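Local coordinates for sulfur carrier protein ThiS adenylyltransferase (Escherichia coli, PDB 1ZUD) that catalyses the ATP-dependent adenylation of the C-terminal glycine of the sulfur carrier protein ThiS, a step in thiamine diphosphate biosynthesis, at residues C[7-12]-C[21-26]; C[65-70]-C[81-86]; C[76-81]-C[88-93]; C[110-115]-C[132-137]; C[202-207]-C[218-223]. All blocks are in the same frame, centred on the assembly; numbering follows the deposited sequence.

Along the chain, contact 1 closes before contacts 2 and 3 open; these two alternate their segments, share Arg81 and helix 83-94, and have centres about 8 Å apart, Val86 touching Asp78, so they form one patch between the loop after strand 54-58 and that helix. Contacts 4 and 5 follow, about 21 Å apart between centres. Contact 1 lies among the N-terminal helices and touches contact 5 where Leu26 packs on Ile206. Contact 4 joins two helices near strand 30-34 of the mixed sheet, while contact 5 ties helix 191-210 to strand 218-223 of the same sheet. Contacts 1, 2, 3 and 5 also reach the second subunit, consistent with the homodimer; contact 2 holds two ATP-binding residues.

Contact 1: residues C[7-12]-C[21-26]; sequences MRYSRQ and DGQQKL
Gln23 and Gln12 both place CG opposite their backbone N (chi1 -174° in Gln23), but beyond CG the chain of Gln23 bends at chi2 (59°) while that of Gln12 runs on extended, and the two amides meet beside Tyr9. The bend lays the Gln23 amide flat over the tyrosine ring: the two planes are only 4° apart, and NE2 of Gln23 sits over the ring centre, 3.6 Å from CG of Tyr9. OE1 of Gln23 comes 3.4 Å from CB of Tyr9 and accepts a weak, bent hydrogen bond of 2.8 Å from NE2 of Gln12. On the opposite face of the ring lies CG of Arg8. Tyr9 occupies the N-cap position of helix 10-13, just after helix 3-8, so this amide-on-ring stack ties the junction of two short helices to helix 19-27 in the N-terminal part of the ThiF fold. CD1 of Leu26 closes in on NE2 of Gln12 at 3.2 Å. The buried amide nitrogens of Gln12 and Gln23 both donate to the carbonyl oxygen of Ala50, and the tyrosine hydroxyl pairs with Asn95. The other end of the Gln12 amide, OE1, accepts from Gln69 of the second subunit.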
# COMPACT_ATOMS: atom_id res chain seq x y z
N MET C 7 -1.44 5.18 26.48
CA MET C 7 -2.08 6.22 25.70
C MET C 7 -1.56 6.28 24.26
O MET C 7 -2.33 6.38 23.28
CB MET C 7 -1.82 7.59 26.35
CG MET C 7 -2.70 7.86 27.58
SD MET C 7 -4.47 7.95 27.17
CE MET C 7 -4.51 8.43 25.30
N ARG C 8 -0.26 6.20 24.15
CA ARG C 8 0.39 6.29 22.85
C ARG C 8 -0.07 5.16 21.92
O ARG C 8 -0.38 5.39 20.74
CB ARG C 8 1.91 6.23 23.04
CG ARG C 8 2.71 6.11 21.72
CD ARG C 8 4.21 5.91 22.00
NE ARG C 8 4.85 7.15 22.42
CZ ARG C 8 5.20 8.13 21.58
NH1 ARG C 8 4.97 8.01 20.29
NH2 ARG C 8 5.79 9.23 22.04
N TYR C 9 -0.13 3.94 22.46
CA TYR C 9 -0.54 2.78 21.62
C TYR C 9 -2.01 2.41 21.71
O TYR C 9 -2.45 1.36 21.21
CB TYR C 9 0.29 1.56 22.03
CG TYR C 9 1.75 1.89 22.01
CD1 TYR C 9 2.54 1.76 23.16
CD2 TYR C 9 2.36 2.31 20.82
CE1 TYR C 9 3.92 2.02 23.13
CE2 TYR C 9 3.72 2.57 20.78
CZ TYR C 9 4.49 2.44 21.92
OH TYR C 9 5.82 2.76 21.87
N SER C 10 -2.79 3.31 22.30
CA SER C 10 -4.19 3.02 22.51
C SER C 10 -5.01 2.55 21.32
O SER C 10 -5.79 1.61 21.46
CB SER C 10 -4.88 4.23 23.19
OG SER C 10 -4.82 5.36 22.38
N ARG C 11 -4.82 3.14 20.14
CA ARG C 11 -5.67 2.75 19.04
C ARG C 11 -5.38 1.38 18.47
O ARG C 11 -6.19 0.83 17.76
CB ARG C 11 -5.67 3.81 17.92
CG ARG C 11 -6.29 5.17 18.35
CD ARG C 11 -7.72 5.05 18.89
NE ARG C 11 -8.33 6.35 19.24
CZ ARG C 11 -8.10 7.04 20.35
NH1 ARG C 11 -7.27 6.59 21.30
NH2 ARG C 11 -8.69 8.22 20.52
N GLN C 12 -4.21 0.86 18.80
CA GLN C 12 -3.76 -0.46 18.39
C GLN C 12 -4.22 -1.43 19.52
O GLN C 12 -4.69 -2.57 19.28
CB GLN C 12 -2.24 -0.35 18.35
CG GLN C 12 -1.49 -1.37 17.68
CD GLN C 12 -0.10 -0.82 17.35
OE1 GLN C 12 0.05 0.01 16.45
NE2 GLN C 12 0.91 -1.26 18.10
N ASP C 21 -1.55 -7.71 25.47
CA ASP C 21 -0.53 -8.74 25.25
C ASP C 21 0.31 -8.53 23.99
O ASP C 21 1.54 -8.71 24.00
CB ASP C 21 -1.16 -10.14 25.09
CG ASP C 21 -1.44 -10.82 26.42
OD1 ASP C 21 -0.70 -10.55 27.40
OD2 ASP C 21 -2.40 -11.64 26.46
N GLY C 22 -0.38 -8.22 22.89
CA GLY C 22 0.30 -8.03 21.61
C GLY C 22 1.19 -6.79 21.66
O GLY C 22 2.28 -6.75 21.08
N GLN C 23 0.73 -5.76 22.33
CA GLN C 23 1.55 -4.54 22.40
C GLN C 23 2.84 -4.84 23.17
O GLN C 23 3.93 -4.35 22.83
CB GLN C 23 0.80 -3.43 23.14
CG GLN C 23 1.57 -2.11 23.09
CD GLN C 23 1.80 -1.67 21.66
OE1 GLN C 23 0.85 -1.57 20.89
NE2 GLN C 23 3.05 -1.43 21.29
N GLN C 24 2.72 -5.64 24.24
CA GLN C 24 3.92 -5.96 25.01
C GLN C 24 4.91 -6.75 24.19
O GLN C 24 6.11 -6.51 24.28
CB GLN C 24 3.58 -6.76 26.30
CG GLN C 24 4.82 -6.90 27.20
CD GLN C 24 5.40 -5.53 27.56
OE1 GLN C 24 4.66 -4.64 28.01
NE2 GLN C 24 6.70 -5.35 27.36
N LYS C 25 4.41 -7.68 23.38
CA LYS C 25 5.30 -8.44 22.51
C LYS C 25 5.97 -7.46 21.51
O LYS C 25 7.17 -7.61 21.21
CB LYS C 25 4.55 -9.49 21.71
CG LYS C 25 3.84 -10.55 22.52
CD LYS C 25 3.09 -11.44 21.55
CE LYS C 25 2.25 -12.51 22.26
NZ LYS C 25 1.50 -13.35 21.25
N LEU C 26 5.21 -6.49 20.97
CA LEU C 26 5.89 -5.51 20.04
C LEU C 26 6.97 -4.77 20.80
O LEU C 26 8.10 -4.57 20.36
CB LEU C 26 4.91 -4.45 19.46
CG LEU C 26 3.80 -5.01 18.56
CD1 LEU C 26 2.80 -3.89 18.16
CD2 LEU C 26 4.45 -5.60 17.33

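Contact 2: residues C[65-70]-C[81-86]; sequences LSNLQR and RPKSQV
Lys83 and Asn67 share the buried surface of this contact almost equally, and the two side chains approach from opposite directions. From the first turn of helix 83-94 the lysine reaches out as a straight rod, with chi2, chi3 and chi4 all close to 180°, across a gap of 10.7 Å between CA of Lys83 and CA of Asn67. At its end, NZ of Lys83 gives a weak hydrogen bond of 3.2 Å to OD1 of Asn67, and its CE stands equally near that oxygen. Both polar ends are held more firmly elsewhere: OD1 of Asn67 accepts from the backbone N of His64, and NZ of Lys83 has its better acceptor in OE1 of Gln71. The contact lies in the nucleotide site of a Rossmann-like adenylyltransferase, where Lys83 and Arg70 are ATP-binding residues and the side chain of Asp59, another of them, is about 4 Å from that of Lys83. Within 65-70, NH1 of Arg70 is gripped twice: it donates to O of Ser66, close to the guanidinium plane, and to OE1 of Gln69 at 3.0 Å. NH2 of Arg70 and NZ of Lys83 remain 6.4 Å apart, two positive groups in a pocket that receives ATP.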
# COMPACT_ATOMS: atom_id res chain seq x y z
N LEU C 65 19.20 15.59 -2.37
CA LEU C 65 17.96 16.28 -2.68
C LEU C 65 16.98 15.40 -3.45
O LEU C 65 15.77 15.44 -3.20
CB LEU C 65 18.26 17.57 -3.50
CG LEU C 65 17.08 18.25 -4.16
CD1 LEU C 65 16.07 18.74 -3.06
CD2 LEU C 65 17.61 19.42 -5.02
N SER C 66 17.49 14.61 -4.40
CA SER C 66 16.61 13.76 -5.20
C SER C 66 15.92 12.62 -4.40
O SER C 66 15.01 11.97 -4.89
CB SER C 66 17.38 13.17 -6.38
OG SER C 66 18.28 12.21 -5.89
N ASN C 67 16.38 12.38 -3.18
CA ASN C 67 15.77 11.39 -2.28
C ASN C 67 14.39 11.79 -1.77
O ASN C 67 13.53 10.95 -1.52
CB ASN C 67 16.59 11.25 -0.98
CG ASN C 67 17.97 10.65 -1.20
OD1 ASN C 67 18.77 10.65 -0.27
ND2 ASN C 67 18.25 10.12 -2.41
N LEU C 68 14.20 13.10 -1.57
CA LEU C 68 13.02 13.60 -0.94
C LEU C 68 11.72 13.26 -1.63
O LEU C 68 10.70 13.18 -0.97
CB LEU C 68 13.15 15.13 -0.71
CG LEU C 68 14.46 15.52 0.07
CD1 LEU C 68 14.46 17.06 0.49
CD2 LEU C 68 14.58 14.67 1.38
N GLN C 69 11.75 13.01 -2.93
CA GLN C 69 10.52 12.67 -3.64
C GLN C 69 9.91 11.37 -3.10
O GLN C 69 8.73 11.09 -3.33
CB GLN C 69 10.85 12.56 -5.14
CG GLN C 69 9.80 11.99 -6.03
CD GLN C 69 10.15 10.52 -6.39
OE1 GLN C 69 11.14 9.98 -5.88
NE2 GLN C 69 9.37 9.90 -7.24
N ARG C 70 10.69 10.55 -2.40
CA ARG C 70 10.09 9.28 -1.90
C ARG C 70 10.52 8.86 -0.53
O ARG C 70 9.95 7.95 0.06
CB ARG C 70 10.39 8.12 -2.90
CG ARG C 70 11.86 7.79 -3.07
CD ARG C 70 12.17 7.03 -4.36
NE ARG C 70 13.62 6.91 -4.54
CZ ARG C 70 14.41 7.94 -4.82
NH1 ARG C 70 13.87 9.15 -4.98
NH2 ARG C 70 15.72 7.78 -4.86
N ARG C 81 23.66 14.82 5.22
CA ARG C 81 23.90 14.15 6.49
C ARG C 81 23.69 12.62 6.36
O ARG C 81 22.94 12.17 5.48
CB ARG C 81 22.98 14.78 7.53
CG ARG C 81 23.19 16.33 7.70
CD ARG C 81 22.21 16.85 8.81
NE ARG C 81 22.38 16.10 10.08
CZ ARG C 81 21.42 15.85 10.98
NH1 ARG C 81 20.18 16.30 10.76
NH2 ARG C 81 21.66 15.12 12.06
N PRO C 82 24.35 11.81 7.22
CA PRO C 82 24.23 10.32 7.17
C PRO C 82 22.79 9.85 7.39
O PRO C 82 22.17 10.23 8.37
CB PRO C 82 25.16 9.84 8.31
CG PRO C 82 26.07 11.11 8.59
CD PRO C 82 25.17 12.26 8.37
N LYS C 83 22.28 8.97 6.51
CA LYS C 83 20.90 8.52 6.63
C LYS C 83 20.51 7.83 7.91
O LYS C 83 19.41 8.08 8.44
CB LYS C 83 20.48 7.65 5.43
CG LYS C 83 20.06 8.46 4.22
CD LYS C 83 19.54 7.56 3.10
CE LYS C 83 19.48 8.37 1.83
NZ LYS C 83 19.08 7.58 0.63
N SER C 84 21.36 6.94 8.42
CA SER C 84 20.99 6.23 9.65
C SER C 84 20.94 7.18 10.86
O SER C 84 20.07 7.05 11.75
CB SER C 84 21.93 5.02 9.89
OG SER C 84 23.20 5.42 10.36
N GLN C 85 21.82 8.17 10.88
CA GLN C 85 21.84 9.13 11.99
C GLN C 85 20.61 10.02 11.96
O GLN C 85 19.97 10.25 13.00
CB GLN C 85 23.11 9.98 11.92
CG GLN C 85 23.11 11.26 12.80
CD GLN C 85 24.36 12.14 12.54
OE1 GLN C 85 24.26 13.36 12.40
NE2 GLN C 85 25.53 11.51 12.47
N VAL C 86 20.31 10.58 10.78
CA VAL C 86 19.15 11.43 10.57
C VAL C 86 17.86 10.66 10.93
O VAL C 86 16.96 11.19 11.58
CB VAL C 86 19.06 11.90 9.06
CG1 VAL C 86 17.72 12.54 8.77
CG2 VAL C 86 20.21 12.89 8.73

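Contact 3: residues C[76-81]-C[88-93]; sequences TEDIDR and QQRLTQ
Arg81 NH2 donates a short hydrogen bond of 2.6 Å to Gln89 OE1, at an N-H...O angle of 162°. The oxygen lies at the guanidinium edge, 2° out of its plane, although the donor stands 34° off the amide plane. Arg81 NH2 also donates to Gln85 OE1. A bend at chi3 (55°) also turns NH1 of Arg81 back to OD1 of Asp78, a salt bridge of 3.1 Å inside the turn. The other oxygen, Asp78 OD2, lies over a face of the Arg90 guanidinium, 3.2 Å from NH2 of Arg90, so this second salt bridge rests on charge alone. Asp78 OD2 has its hydrogen-bond donor in Thr75 N, and Arg90 NH2 donates to Thr75 OG1. A leucine in place of Arg81 would probably leave Asp78 OD1 without its charged mate and Gln89 OE1 without this donor. The type II turn from Asp78 to Arg81 is thereby fastened to helix 83-94, whose Val86 packs on Asp78 and whose Leu91 leans on helix 40-50 and strand 99-103.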
# COMPACT_ATOMS: atom_id res chain seq x y z
N THR C 76 14.72 18.88 3.62
CA THR C 76 15.75 19.63 2.94
C THR C 76 16.89 19.96 3.91
O THR C 76 18.04 20.05 3.50
CB THR C 76 15.14 20.94 2.30
OG1 THR C 76 14.30 20.57 1.20
CG2 THR C 76 16.20 21.83 1.72
N GLU C 77 16.57 20.12 5.19
CA GLU C 77 17.60 20.44 6.18
C GLU C 77 18.54 19.26 6.44
O GLU C 77 19.61 19.42 7.02
CB GLU C 77 16.97 20.86 7.52
CG GLU C 77 16.16 22.16 7.47
CD GLU C 77 14.65 21.92 7.31
OE1 GLU C 77 14.25 21.08 6.46
OE2 GLU C 77 13.87 22.58 8.04
N ASP C 78 18.16 18.06 6.01
CA ASP C 78 19.04 16.94 6.26
C ASP C 78 19.97 16.64 5.12
O ASP C 78 20.74 15.70 5.22
CB ASP C 78 18.22 15.67 6.52
CG ASP C 78 17.30 15.83 7.72
OD1 ASP C 78 17.76 16.30 8.77
OD2 ASP C 78 16.10 15.48 7.60
N ILE C 79 19.90 17.38 4.02
CA ILE C 79 20.77 17.06 2.90
C ILE C 79 22.25 17.00 3.28
O ILE C 79 22.74 17.84 4.03
CB ILE C 79 20.47 18.01 1.71
CG1 ILE C 79 19.09 17.65 1.14
CG2 ILE C 79 21.64 18.03 0.70
CD1 ILE C 79 18.44 18.79 0.30
N ASP C 80 22.95 15.97 2.79
CA ASP C 80 24.36 15.72 3.06
C ASP C 80 24.67 15.05 4.40
O ASP C 80 25.80 14.70 4.66
CB ASP C 80 25.23 16.99 2.91
CG ASP C 80 25.27 17.51 1.48
OD1 ASP C 80 25.12 16.71 0.53
OD2 ASP C 80 25.46 18.74 1.30
N ARG C 81 23.66 14.82 5.22
CA ARG C 81 23.90 14.15 6.49
C ARG C 81 23.69 12.62 6.36
O ARG C 81 22.94 12.17 5.48
CB ARG C 81 22.98 14.78 7.53
CG ARG C 81 23.19 16.33 7.70
CD ARG C 81 22.21 16.85 8.81
NE ARG C 81 22.38 16.10 10.08
CZ ARG C 81 21.42 15.85 10.98
NH1 ARG C 81 20.18 16.30 10.76
NH2 ARG C 81 21.66 15.12 12.06
N GLN C 88 17.54 7.99 12.91
CA GLN C 88 17.49 7.77 14.37
C GLN C 88 17.01 9.07 15.03
O GLN C 88 16.12 9.02 15.89
CB GLN C 88 18.91 7.40 14.87
CG GLN C 88 19.15 7.25 16.41
CD GLN C 88 20.62 6.97 16.73
OE1 GLN C 88 21.52 7.70 16.31
NE2 GLN C 88 20.87 5.88 17.47
N GLN C 89 17.50 10.22 14.59
CA GLN C 89 17.08 11.48 15.23
C GLN C 89 15.62 11.84 14.96
O GLN C 89 14.88 12.25 15.84
CB GLN C 89 18.00 12.62 14.76
CG GLN C 89 19.41 12.39 15.25
CD GLN C 89 20.39 13.46 14.81
OE1 GLN C 89 20.08 14.32 13.98
NE2 GLN C 89 21.60 13.40 15.35
N ARG C 90 15.19 11.68 13.71
CA ARG C 90 13.81 11.99 13.39
C ARG C 90 12.83 11.02 14.07
O ARG C 90 11.77 11.43 14.56
CB ARG C 90 13.62 11.98 11.89
CG ARG C 90 14.26 13.21 11.23
CD ARG C 90 13.97 14.46 12.09
NE ARG C 90 14.43 15.72 11.51
CZ ARG C 90 14.15 16.11 10.27
NH1 ARG C 90 13.42 15.34 9.48
NH2 ARG C 90 14.60 17.28 9.83
N LEU C 91 13.18 9.75 14.11
CA LEU C 91 12.30 8.76 14.71
C LEU C 91 12.22 8.94 16.23
O LEU C 91 11.17 8.69 16.83
CB LEU C 91 12.78 7.33 14.34
CG LEU C 91 12.61 6.92 12.85
CD1 LEU C 91 13.36 5.63 12.63
CD2 LEU C 91 11.13 6.75 12.48
N THR C 92 13.29 9.36 16.89
CA THR C 92 13.12 9.55 18.31
C THR C 92 12.19 10.72 18.57
O THR C 92 11.56 10.76 19.63
CB THR C 92 14.45 9.70 19.16
OG1 THR C 92 14.60 11.04 19.63
CG2 THR C 92 15.63 9.24 18.41
N GLN C 93 12.06 11.65 17.62
CA GLN C 93 11.14 12.79 17.78
C GLN C 93 9.70 12.25 17.76
O GLN C 93 8.80 12.74 18.47
CB GLN C 93 11.31 13.79 16.63
CG GLN C 93 12.49 14.74 16.80
CD GLN C 93 12.84 15.47 15.53
OE1 GLN C 93 11.96 15.90 14.78
NE2 GLN C 93 14.13 15.63 15.27

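Contact 4: residues C[110-115]-C[132-137]; sequences EALKDA and RQEINA
Leu112 and Glu134 run antiparallel, flank to flank, and the contact is carried mainly by one methyl, CD2 of the leucine. Leu112 sets its CG opposite the backbone N (chi1 167°), which carries CD2 alongside the extended chain of Glu134: this methyl passes CG and CD of Glu134 and comes 3.7 Å from Glu134 OE2, so it lines the chain as far as the carboxylate. The second methyl, Leu112 CD1, meets CG1 of Ile135 at 4.2 Å, a looser apolar touch. The carboxylate thus has a hydrocarbon flank, while its oxygens are held elsewhere: OE1 by the hydroxyl of Thr108 and OE2 by the backbone N of Gly109, at the start of the helix that carries Leu112. Glu134 therefore grips the neighbouring helix by its beginning as well as by its side. Beyond it, a water donates to OE2 of Glu134 at 2.5 Å and accepts a weak bond from NZ of Lys113; the two charged atoms, Lys113 NZ and Glu134 OE2, are 5.7 Å apart, so the charges are linked loosely, through the water. CA of Leu112 and CA of Ile135 are 7.6 Å apart, a close approach of two helices. Helices 109-118 and 129-141 pack side by side in this Rossmann-like domain, with strand 121-124 between them in sequence, and both Leu112 and Ile135 rest on Ile34 of strand 30-34.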
# COMPACT_ATOMS: atom_id res chain seq x y z
N GLU C 110 30.36 -10.64 8.78
CA GLU C 110 30.17 -10.77 10.21
C GLU C 110 29.22 -9.74 10.85
O GLU C 110 28.45 -10.08 11.75
CB GLU C 110 31.54 -10.71 10.88
CG GLU C 110 31.54 -10.69 12.37
CD GLU C 110 32.86 -10.16 12.92
OE1 GLU C 110 33.01 -8.91 13.02
OE2 GLU C 110 33.76 -10.98 13.22
N ALA C 111 29.31 -8.49 10.44
CA ALA C 111 28.44 -7.45 11.00
C ALA C 111 26.97 -7.76 10.59
O ALA C 111 26.05 -7.56 11.38
CB ALA C 111 28.85 -6.07 10.45
N LEU C 112 26.76 -8.24 9.37
CA LEU C 112 25.40 -8.55 8.94
C LEU C 112 24.85 -9.73 9.78
O LEU C 112 23.72 -9.69 10.35
CB LEU C 112 25.40 -8.92 7.44
CG LEU C 112 24.12 -9.56 6.92
CD1 LEU C 112 22.95 -8.55 7.03
CD2 LEU C 112 24.30 -9.99 5.44
N LYS C 113 25.67 -10.78 9.89
CA LYS C 113 25.26 -11.94 10.66
C LYS C 113 24.91 -11.60 12.10
O LYS C 113 23.96 -12.12 12.66
CB LYS C 113 26.39 -12.99 10.66
CG LYS C 113 26.48 -13.78 9.34
CD LYS C 113 27.65 -14.74 9.41
CE LYS C 113 27.58 -15.85 8.35
NZ LYS C 113 28.19 -15.43 7.05
N ASP C 114 25.67 -10.70 12.72
CA ASP C 114 25.40 -10.37 14.08
C ASP C 114 24.11 -9.58 14.22
O ASP C 114 23.35 -9.78 15.18
CB ASP C 114 26.58 -9.60 14.70
CG ASP C 114 26.40 -9.35 16.20
OD1 ASP C 114 25.87 -8.28 16.57
OD2 ASP C 114 26.76 -10.24 17.01
N ALA C 115 23.84 -8.68 13.26
CA ALA C 115 22.59 -7.90 13.33
C ALA C 115 21.38 -8.82 13.03
O ALA C 115 20.31 -8.72 13.65
CB ALA C 115 22.64 -6.73 12.29
N ARG C 132 20.71 -8.39 -1.44
CA ARG C 132 19.52 -9.13 -1.09
C ARG C 132 19.87 -10.61 -0.96
O ARG C 132 19.37 -11.27 -0.04
CB ARG C 132 18.42 -8.93 -2.16
CG ARG C 132 17.77 -7.49 -2.17
CD ARG C 132 16.84 -7.33 -3.38
NE ARG C 132 16.20 -6.01 -3.44
CZ ARG C 132 15.17 -5.63 -2.67
NH1 ARG C 132 14.64 -6.47 -1.76
NH2 ARG C 132 14.63 -4.44 -2.82
N GLN C 133 20.69 -11.15 -1.84
CA GLN C 133 21.03 -12.58 -1.67
C GLN C 133 21.80 -12.81 -0.36
O GLN C 133 21.56 -13.81 0.35
CB GLN C 133 21.87 -13.09 -2.86
CG GLN C 133 21.12 -13.04 -4.16
CD GLN C 133 20.11 -14.18 -4.29
OE1 GLN C 133 19.89 -14.94 -3.34
NE2 GLN C 133 19.47 -14.28 -5.46
N GLU C 134 22.69 -11.86 0.01
CA GLU C 134 23.47 -12.02 1.23
C GLU C 134 22.57 -12.01 2.47
O GLU C 134 22.78 -12.76 3.40
CB GLU C 134 24.59 -10.93 1.36
CG GLU C 134 25.87 -11.51 2.05
CD GLU C 134 26.84 -10.48 2.70
OE1 GLU C 134 26.98 -9.35 2.19
OE2 GLU C 134 27.50 -10.83 3.71
N ILE C 135 21.57 -11.12 2.49
CA ILE C 135 20.65 -11.03 3.60
C ILE C 135 19.81 -12.31 3.75
O ILE C 135 19.59 -12.80 4.86
CB ILE C 135 19.70 -9.79 3.42
CG1 ILE C 135 20.51 -8.49 3.57
CG2 ILE C 135 18.58 -9.81 4.47
CD1 ILE C 135 19.72 -7.21 2.96
N ASN C 136 19.32 -12.81 2.61
CA ASN C 136 18.53 -14.01 2.59
C ASN C 136 19.35 -15.19 3.14
O ASN C 136 18.85 -16.00 3.93
CB ASN C 136 18.08 -14.32 1.17
CG ASN C 136 17.41 -15.70 1.05
OD1 ASN C 136 16.29 -15.89 1.50
ND2 ASN C 136 18.12 -16.68 0.45
N ALA C 137 20.60 -15.29 2.71
CA ALA C 137 21.49 -16.39 3.16
C ALA C 137 21.68 -16.31 4.68
O ALA C 137 21.66 -17.32 5.37
CB ALA C 137 22.85 -16.31 2.45
O HOH W 1 27.17 -12.63 5.48

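Contact 5: residues C[202-207]-C[218-223]; sequences ALEAIK and ELRLFD
The backbones stay well apart, the nearest CA atoms being those of Glu204 and Glu218 at 12.0 Å, so long side chains must bridge segment 202-207 of helix 191-210 and strand 218-223. Glu204 and Arg220 do so from opposite directions. Arg220 turns at chi3 (60°), Glu204 at chi2 (-52°), and NH1 of Arg220 donates a 2.7 Å hydrogen bond to OE1 of Glu204 within a salt bridge. The carboxylate stands nearly perpendicular to the guanidinium, with 83° between the planes: the oxygen lies near the guanidinium plane at its edge, yet the N-H reaches it from above the carboxylate. From the opposite face, NZ of Lys207 donates to the same OE1 at 2.9 Å, with a weaker bond to OE2. A water donates to OE1 of Glu204 at 2.5 Å and accepts from NH2 of Arg220, closing a second route between the two residues. Such a buried carboxylate, held by two cations, would probably stay ionised. An alanine in place of Glu204 would probably leave the buried charges of Arg220 and Lys207 facing each other without the shared acid. Ser227 of the second subunit also bonds OE1 of Glu204, so the network lies at the dimer interface. Helix 191-210 here lies against the sheet: Glu204 touches Val160 of strand 155-161, Arg220 packs on Leu200, and Ala202 and Ile206 face helix 40-50.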
# COMPACT_ATOMS: atom_id res chain seq x y z
N ALA C 202 6.00 -3.07 6.89
CA ALA C 202 5.73 -2.81 8.33
C ALA C 202 4.52 -3.62 8.83
O ALA C 202 4.51 -4.17 9.95
CB ALA C 202 5.45 -1.22 8.56
N LEU C 203 3.45 -3.61 8.05
CA LEU C 203 2.25 -4.35 8.37
C LEU C 203 2.60 -5.85 8.63
O LEU C 203 2.16 -6.44 9.61
CB LEU C 203 1.25 -4.32 7.20
CG LEU C 203 -0.28 -4.26 7.51
CD1 LEU C 203 -1.05 -4.85 6.32
CD2 LEU C 203 -0.73 -4.87 8.84
N GLU C 204 3.36 -6.45 7.72
CA GLU C 204 3.70 -7.89 7.88
C GLU C 204 4.52 -8.08 9.17
O GLU C 204 4.38 -9.07 9.89
CB GLU C 204 4.49 -8.34 6.61
CG GLU C 204 3.59 -8.39 5.34
CD GLU C 204 2.31 -9.20 5.56
OE1 GLU C 204 1.23 -8.85 5.01
OE2 GLU C 204 2.39 -10.20 6.30
N ALA C 205 5.36 -7.11 9.49
CA ALA C 205 6.19 -7.21 10.69
C ALA C 205 5.38 -7.17 11.96
O ALA C 205 5.63 -7.93 12.92
CB ALA C 205 7.26 -6.09 10.73
N ILE C 206 4.39 -6.31 11.99
CA ILE C 206 3.54 -6.19 13.15
C ILE C 206 2.74 -7.45 13.36
O ILE C 206 2.58 -7.90 14.49
CB ILE C 206 2.59 -4.98 13.00
CG1 ILE C 206 3.46 -3.71 13.01
CG2 ILE C 206 1.56 -4.93 14.12
CD1 ILE C 206 2.77 -2.47 12.46
N LYS C 207 2.24 -8.02 12.27
CA LYS C 207 1.47 -9.26 12.37
C LYS C 207 2.37 -10.40 12.86
O LYS C 207 1.96 -11.20 13.75
CB LYS C 207 0.82 -9.64 11.02
CG LYS C 207 -0.34 -8.70 10.64
CD LYS C 207 -1.08 -9.17 9.38
CE LYS C 207 -0.13 -9.16 8.17
NZ LYS C 207 -0.84 -9.63 6.95
N GLU C 218 4.18 -16.37 0.04
CA GLU C 218 3.35 -15.91 -1.04
C GLU C 218 4.05 -14.71 -1.70
O GLU C 218 4.46 -13.82 -0.99
CB GLU C 218 2.08 -15.47 -0.34
CG GLU C 218 0.85 -15.23 -1.09
CD GLU C 218 -0.29 -14.96 -0.09
OE1 GLU C 218 -0.16 -14.01 0.73
OE2 GLU C 218 -1.29 -15.71 -0.12
N LEU C 219 4.19 -14.68 -3.03
CA LEU C 219 4.80 -13.53 -3.67
C LEU C 219 3.62 -12.61 -4.07
O LEU C 219 2.68 -13.05 -4.72
CB LEU C 219 5.61 -13.95 -4.91
CG LEU C 219 6.11 -12.79 -5.77
CD1 LEU C 219 7.15 -11.99 -4.96
CD2 LEU C 219 6.72 -13.32 -7.09
N ARG C 220 3.64 -11.35 -3.58
CA ARG C 220 2.57 -10.40 -3.89
C ARG C 220 3.12 -9.37 -4.89
O ARG C 220 4.15 -8.76 -4.66
CB ARG C 220 2.10 -9.79 -2.58
CG ARG C 220 1.35 -10.84 -1.75
CD ARG C 220 1.39 -10.57 -0.25
NE ARG C 220 0.76 -9.27 0.08
CZ ARG C 220 0.77 -8.72 1.29
NH1 ARG C 220 1.35 -9.35 2.33
NH2 ARG C 220 0.22 -7.52 1.47
N LEU C 221 2.45 -9.23 -6.02
CA LEU C 221 2.93 -8.33 -7.08
C LEU C 221 1.90 -7.20 -7.26
O LEU C 221 0.69 -7.42 -7.32
CB LEU C 221 3.11 -9.09 -8.41
CG LEU C 221 3.97 -10.39 -8.31
CD1 LEU C 221 3.94 -11.13 -9.69
CD2 LEU C 221 5.41 -10.09 -7.96
N PHE C 222 2.42 -6.00 -7.36
CA PHE C 222 1.53 -4.84 -7.50
C PHE C 222 1.82 -4.11 -8.82
O PHE C 222 2.97 -3.83 -9.13
CB PHE C 222 1.77 -3.88 -6.29
CG PHE C 222 0.94 -2.60 -6.34
CD1 PHE C 222 -0.42 -2.64 -6.58
CD2 PHE C 222 1.54 -1.37 -6.11
CE1 PHE C 222 -1.22 -1.49 -6.61
CE2 PHE C 222 0.76 -0.17 -6.12
CZ PHE C 222 -0.61 -0.23 -6.37
N ASP C 223 0.79 -3.81 -9.60
CA ASP C 223 0.97 -2.97 -10.81
C ASP C 223 0.20 -1.65 -10.41
O ASP C 223 -1.02 -1.62 -10.43
CB ASP C 223 0.30 -3.62 -12.04
CG ASP C 223 0.40 -2.73 -13.30
OD1 ASP C 223 0.56 -1.47 -13.19
OD2 ASP C 223 0.27 -3.30 -14.40
O HOH W 2 1.43 -6.46 4.24